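Local coordinates for protein HTH-type transcriptional regulator AldR (Mycobacterium tuberculosis, PDB 4PCQ) that regulates transcription of the L-alanine dehydrogenase gene by binding upstream of it, activating expression when L-alanine is present and repressing it when L-alanine is absent, at residues D33-R38 with H66-R71; V90-Q95 with H138-D143. All blocks are in the same frame, centred on the assembly; numbering follows the deposited sequence.

Contact 1 (D33-R38 with H66-R71); sequences DEVDRR and HGRVRR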
# COMPACT_ATOMS: atom_id res chain seq x y z
N ASP B 33 -5.10 0.42 -24.34
CA ASP B 33 -4.61 -0.52 -25.33
C ASP B 33 -3.47 -1.38 -24.79
O ASP B 33 -3.10 -1.27 -23.63
CB ASP B 33 -4.21 0.18 -26.64
CG ASP B 33 -3.12 1.23 -26.46
OD1 ASP B 33 -2.29 1.11 -25.54
OD2 ASP B 33 -3.10 2.18 -27.27
N GLU B 34 -2.92 -2.24 -25.65
CA GLU B 34 -1.85 -3.14 -25.25
C GLU B 34 -0.63 -2.35 -24.79
O GLU B 34 0.09 -2.78 -23.89
CB GLU B 34 -1.48 -4.07 -26.39
N VAL B 35 -0.40 -1.20 -25.41
CA VAL B 35 0.71 -0.34 -25.02
C VAL B 35 0.50 0.20 -23.61
O VAL B 35 1.41 0.17 -22.78
CB VAL B 35 0.90 0.82 -26.03
CG1 VAL B 35 1.83 1.88 -25.46
CG2 VAL B 35 1.42 0.29 -27.36
N ASP B 36 -0.71 0.67 -23.33
CA ASP B 36 -1.06 1.16 -22.00
C ASP B 36 -0.90 0.05 -20.98
O ASP B 36 -0.40 0.27 -19.87
CB ASP B 36 -2.51 1.66 -21.96
CG ASP B 36 -2.69 3.01 -22.61
OD1 ASP B 36 -1.71 3.78 -22.69
OD2 ASP B 36 -3.83 3.31 -23.03
N ARG B 37 -1.30 -1.16 -21.37
CA ARG B 37 -1.20 -2.33 -20.51
C ARG B 37 0.25 -2.63 -20.16
O ARG B 37 0.59 -2.79 -18.98
CB ARG B 37 -1.85 -3.52 -21.18
N ARG B 38 1.09 -2.71 -21.18
CA ARG B 38 2.51 -2.97 -20.98
C ARG B 38 3.14 -1.90 -20.09
O ARG B 38 3.94 -2.20 -19.20
CB ARG B 38 3.24 -3.05 -22.31
N HIS B 66 5.95 9.10 -23.00
CA HIS B 66 5.70 10.15 -22.03
C HIS B 66 4.27 10.65 -22.14
O HIS B 66 3.60 10.87 -21.12
CB HIS B 66 6.67 11.31 -22.23
CG HIS B 66 6.40 12.49 -21.33
ND1 HIS B 66 6.97 12.61 -20.09
CD2 HIS B 66 5.63 13.58 -21.51
CE1 HIS B 66 6.55 13.74 -19.53
NE2 HIS B 66 5.74 14.35 -20.37
N GLY B 67 3.79 10.81 -23.37
CA GLY B 67 2.42 11.22 -23.59
C GLY B 67 1.44 10.21 -23.01
O GLY B 67 0.41 10.57 -22.44
N ARG B 68 1.79 8.93 -23.16
CA ARG B 68 0.95 7.84 -22.67
C ARG B 68 0.92 7.76 -21.13
O ARG B 68 -0.13 7.52 -20.54
CB ARG B 68 1.43 6.52 -23.26
CG ARG B 68 1.02 6.30 -24.71
CD ARG B 68 -0.49 6.38 -24.88
NE ARG B 68 -0.92 5.80 -26.15
CZ ARG B 68 -1.33 4.54 -26.30
NH1 ARG B 68 -1.35 3.72 -25.26
NH2 ARG B 68 -1.71 4.11 -27.49
N VAL B 69 2.08 7.93 -20.50
CA VAL B 69 2.16 7.93 -19.04
C VAL B 69 1.40 9.12 -18.46
O VAL B 69 0.67 8.99 -17.47
CB VAL B 69 3.62 7.97 -18.56
CG1 VAL B 69 3.68 8.09 -17.04
CG2 VAL B 69 4.38 6.75 -19.04
N ARG B 70 1.58 10.28 -19.09
CA ARG B 70 0.86 11.49 -18.70
C ARG B 70 -0.64 11.27 -18.84
O ARG B 70 -1.43 11.71 -18.00
CB ARG B 70 1.28 12.66 -19.59
CG ARG B 70 2.57 13.32 -19.19
CD ARG B 70 2.44 13.94 -17.81
NE ARG B 70 2.97 13.07 -16.77
CZ ARG B 70 2.77 13.26 -15.47
NH1 ARG B 70 2.03 14.28 -15.05
NH2 ARG B 70 3.29 12.42 -14.59
N ARG B 71 -1.00 10.58 -19.91
CA ARG B 71 -2.37 10.22 -20.19
C ARG B 71 -2.91 9.38 -19.02
O ARG B 71 -4.00 9.66 -18.49
CB ARG B 71 -2.40 9.41 -21.50
CG ARG B 71 -3.58 9.71 -22.42
CD ARG B 71 -4.89 9.32 -21.74
NE ARG B 71 -5.53 8.12 -22.30
CZ ARG B 71 -4.94 6.95 -22.54
NH1 ARG B 71 -3.65 6.76 -22.30
NH2 ARG B 71 -5.65 5.94 -23.04
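Asp-33 and Arg-68 meet tip to tip and anchor a salt-bridge network of two aspartates and two arginines, an example of how paired charges can join two helices whose backbones do not touch. Arg-68 NH1 donates to Asp-33 OD1 over 2.8 Å in an almost straight bond, with the oxygen in the guanidinium plane and met on the syn side of the carboxylate. The second amino group, NH2, pairs with Asp-33 OD2. The two flat groups are twisted by 34°, so the pairing is two-pronged without being coplanar. Arg-68 NH1 also forms a weak bond to Asp-36 OD1 at 2.6 Å, and this aspartate crosses the arginine at about a right angle. Asp-36 OD2 accepts from Arg-71 NH2 at 3.2 Å, again on the syn side. Asp-36 thus bridges two arginines one helical turn apart, and this clustering of positive charge would be expected to favour its ionised form.

Both helices belong to the winged helix-turn-helix DNA-binding region of this Lrp/AsnC-family regulator: 34-45 is its first helix, and 62-75 carries the second half of the predicted helix-turn-helix. Their axes here pass 10.6 Å apart at 78°, a gap that the long arginine side chains span.

Capping ties the same acids to the helix start. Asp-33 is the N-cap and forms a capping box with Asp-36: Asp-33 OD1 accepts from Asp-36 N at 2.8 Å, while Asp-33 N returns a weak bond to Asp-36 OD2. Asp-33 OD1 therefore takes both a backbone and a guanidinium donor.

Outside the charged pairs, Val-35 CG1, anti to its backbone N (chi1 167°), lies over one face of the Arg-68 guanidinium, 3.7 Å from NH1; Val-35 also touches Val-58 of helix 51-58.

Contact 2 (V90-Q95 with H138-D143); sequences VGLPLQ and HVAARD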
# COMPACT_ATOMS: atom_id res chain seq x y z
N VAL B 90 12.11 3.59 10.95
CA VAL B 90 12.94 4.78 10.99
C VAL B 90 12.16 5.99 11.53
O VAL B 90 12.00 7.00 10.84
CB VAL B 90 13.53 5.11 9.61
CG1 VAL B 90 14.64 6.14 9.74
CG2 VAL B 90 14.06 3.84 8.97
N GLY B 91 11.62 5.85 12.73
CA GLY B 91 11.08 7.00 13.44
C GLY B 91 9.74 6.66 14.04
O GLY B 91 9.31 7.24 15.04
N LEU B 92 9.09 5.69 13.41
CA LEU B 92 7.76 5.26 13.78
C LEU B 92 7.71 3.74 13.93
O LEU B 92 7.10 3.06 13.10
CB LEU B 92 6.78 5.71 12.70
CG LEU B 92 6.72 7.22 12.44
CD1 LEU B 92 5.81 7.53 11.26
CD2 LEU B 92 6.27 7.97 13.67
N PRO B 93 8.35 3.21 14.98
CA PRO B 93 8.52 1.76 15.10
C PRO B 93 7.24 1.03 15.48
O PRO B 93 7.19 -0.20 15.41
CB PRO B 93 9.54 1.63 16.23
CG PRO B 93 9.33 2.85 17.07
CD PRO B 93 8.92 3.94 16.12
N LEU B 94 6.22 1.77 15.89
CA LEU B 94 4.99 1.16 16.35
C LEU B 94 3.88 1.36 15.33
O LEU B 94 3.52 2.48 15.01
CB LEU B 94 4.60 1.77 17.70
CG LEU B 94 3.45 1.14 18.48
CD1 LEU B 94 3.99 0.03 19.36
CD2 LEU B 94 2.76 2.19 19.32
N GLN B 95 3.31 0.27 14.83
CA GLN B 95 2.27 0.37 13.80
C GLN B 95 0.93 -0.15 14.30
O GLN B 95 0.88 -1.04 15.14
CB GLN B 95 2.66 -0.38 12.53
CG GLN B 95 3.62 0.36 11.63
CD GLN B 95 3.99 -0.44 10.40
OE1 GLN B 95 3.50 -0.18 9.30
NE2 GLN B 95 4.87 -1.42 10.57
N HIS B 138 -4.63 2.29 8.55
CA HIS B 138 -3.30 1.77 8.82
C HIS B 138 -2.40 2.94 9.14
O HIS B 138 -2.15 3.79 8.28
CB HIS B 138 -2.77 0.99 7.62
CG HIS B 138 -1.32 0.61 7.74
ND1 HIS B 138 -0.56 0.24 6.64
CD2 HIS B 138 -0.50 0.52 8.81
CE1 HIS B 138 0.66 -0.05 7.04
NE2 HIS B 138 0.73 0.11 8.35
N VAL B 139 -1.92 2.99 10.38
CA VAL B 139 -1.14 4.12 10.87
C VAL B 139 0.21 3.72 11.47
O VAL B 139 0.40 2.58 11.90
CB VAL B 139 -1.91 4.93 11.94
CG1 VAL B 139 -3.22 5.45 11.38
CG2 VAL B 139 -2.15 4.07 13.17
N ALA B 140 1.14 4.67 11.49
CA ALA B 140 2.43 4.48 12.14
C ALA B 140 2.70 5.59 13.15
O ALA B 140 2.42 6.76 12.89
CB ALA B 140 3.54 4.43 11.11
N ALA B 141 3.25 5.20 14.30
CA ALA B 141 3.58 6.13 15.38
C ALA B 141 4.88 5.73 16.07
O ALA B 141 5.32 4.57 16.01
CB ALA B 141 2.44 6.18 16.38
N ARG B 142 5.51 6.71 16.73
CA ARG B 142 6.78 6.51 17.41
C ARG B 142 6.62 5.70 18.70
O ARG B 142 7.40 4.78 18.97
CB ARG B 142 7.46 7.85 17.70
CG ARG B 142 6.53 8.93 18.21
CD ARG B 142 7.29 10.04 18.91
NE ARG B 142 6.39 11.00 19.56
CZ ARG B 142 5.94 12.11 18.98
NH1 ARG B 142 6.31 12.41 17.74
NH2 ARG B 142 5.12 12.92 19.64
N ASP B 143 5.62 6.05 19.50
CA ASP B 143 5.36 5.34 20.75
C ASP B 143 3.86 5.19 20.98
O ASP B 143 3.05 5.61 20.15
CB ASP B 143 6.03 6.06 21.92
CG ASP B 143 5.74 7.55 21.95
OD1 ASP B 143 4.62 7.96 21.58
OD2 ASP B 143 6.64 8.33 22.33
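Leu-94 and Ala-141 form an antiparallel hydrogen-bonded pair, Leu-94 N to Ala-141 O at 2.9 Å and Ala-141 N to Leu-94 O at 2.8 Å, and Gln-95 with Ala-140 follows as the non-hydrogen-bonded pair, CA atoms 4.4 Å apart. Just ahead of strand 94-101, Leu-92 lies over the partner strand: CB and CD1 pack on Ala-140 CB, while CD2 comes to 3.4 Å from Arg-142 N. Pro-93 sets CG and CD of its ring against Arg-142 O, and Leu-94 CD2 reaches Asp-143 O.

This is where strand 94-101 enters the antiparallel sheet of the Lrp/AsnC effector-binding domain, beside strand 135-141, whose exit leads into helix 144-156. Asp-143 is the N-cap of that helix, its OD1 accepting from Asp-146 N.

On the sheet face of Gln-95 and Ala-140, the glutamine is extended beyond CG, with CD anti to CA (chi2 179°), and its OE1 meets His-138. His-138 NE2 donates to Gln-95 OE1 over 2.9 Å; the oxygen lies near the ring plane, but the donor stands above the amide carbonyl plane. ND1 is hydrogen-bonded to Asp-125 OD2, so each ring nitrogen has a partner, and the imidazole also meets Tyr-127 of the second subunit edge-to-face.

In the fold
The two contacts come in series along the chain, contact 1 closing before contact 2 opens, and share no helix or strand. Their centres lie 36 Å apart, on opposite sides of the chain's centre, with nearest atoms about 25 Å from each other. Contact 1 joins helices 34-45 and 62-75 at the surface of the N-terminal DNA-binding domain; contact 2 joins strands 94-101 and 135-141 in the C-terminal domain, which binds effector and takes part in oligomerisation. Such separation illustrates the two-domain design of feast/famine regulators: a long linker sets the DNA-reading unit apart from the effector-binding unit, which probably senses L-alanine, and the DNA-binding domains are swapped in the dimer.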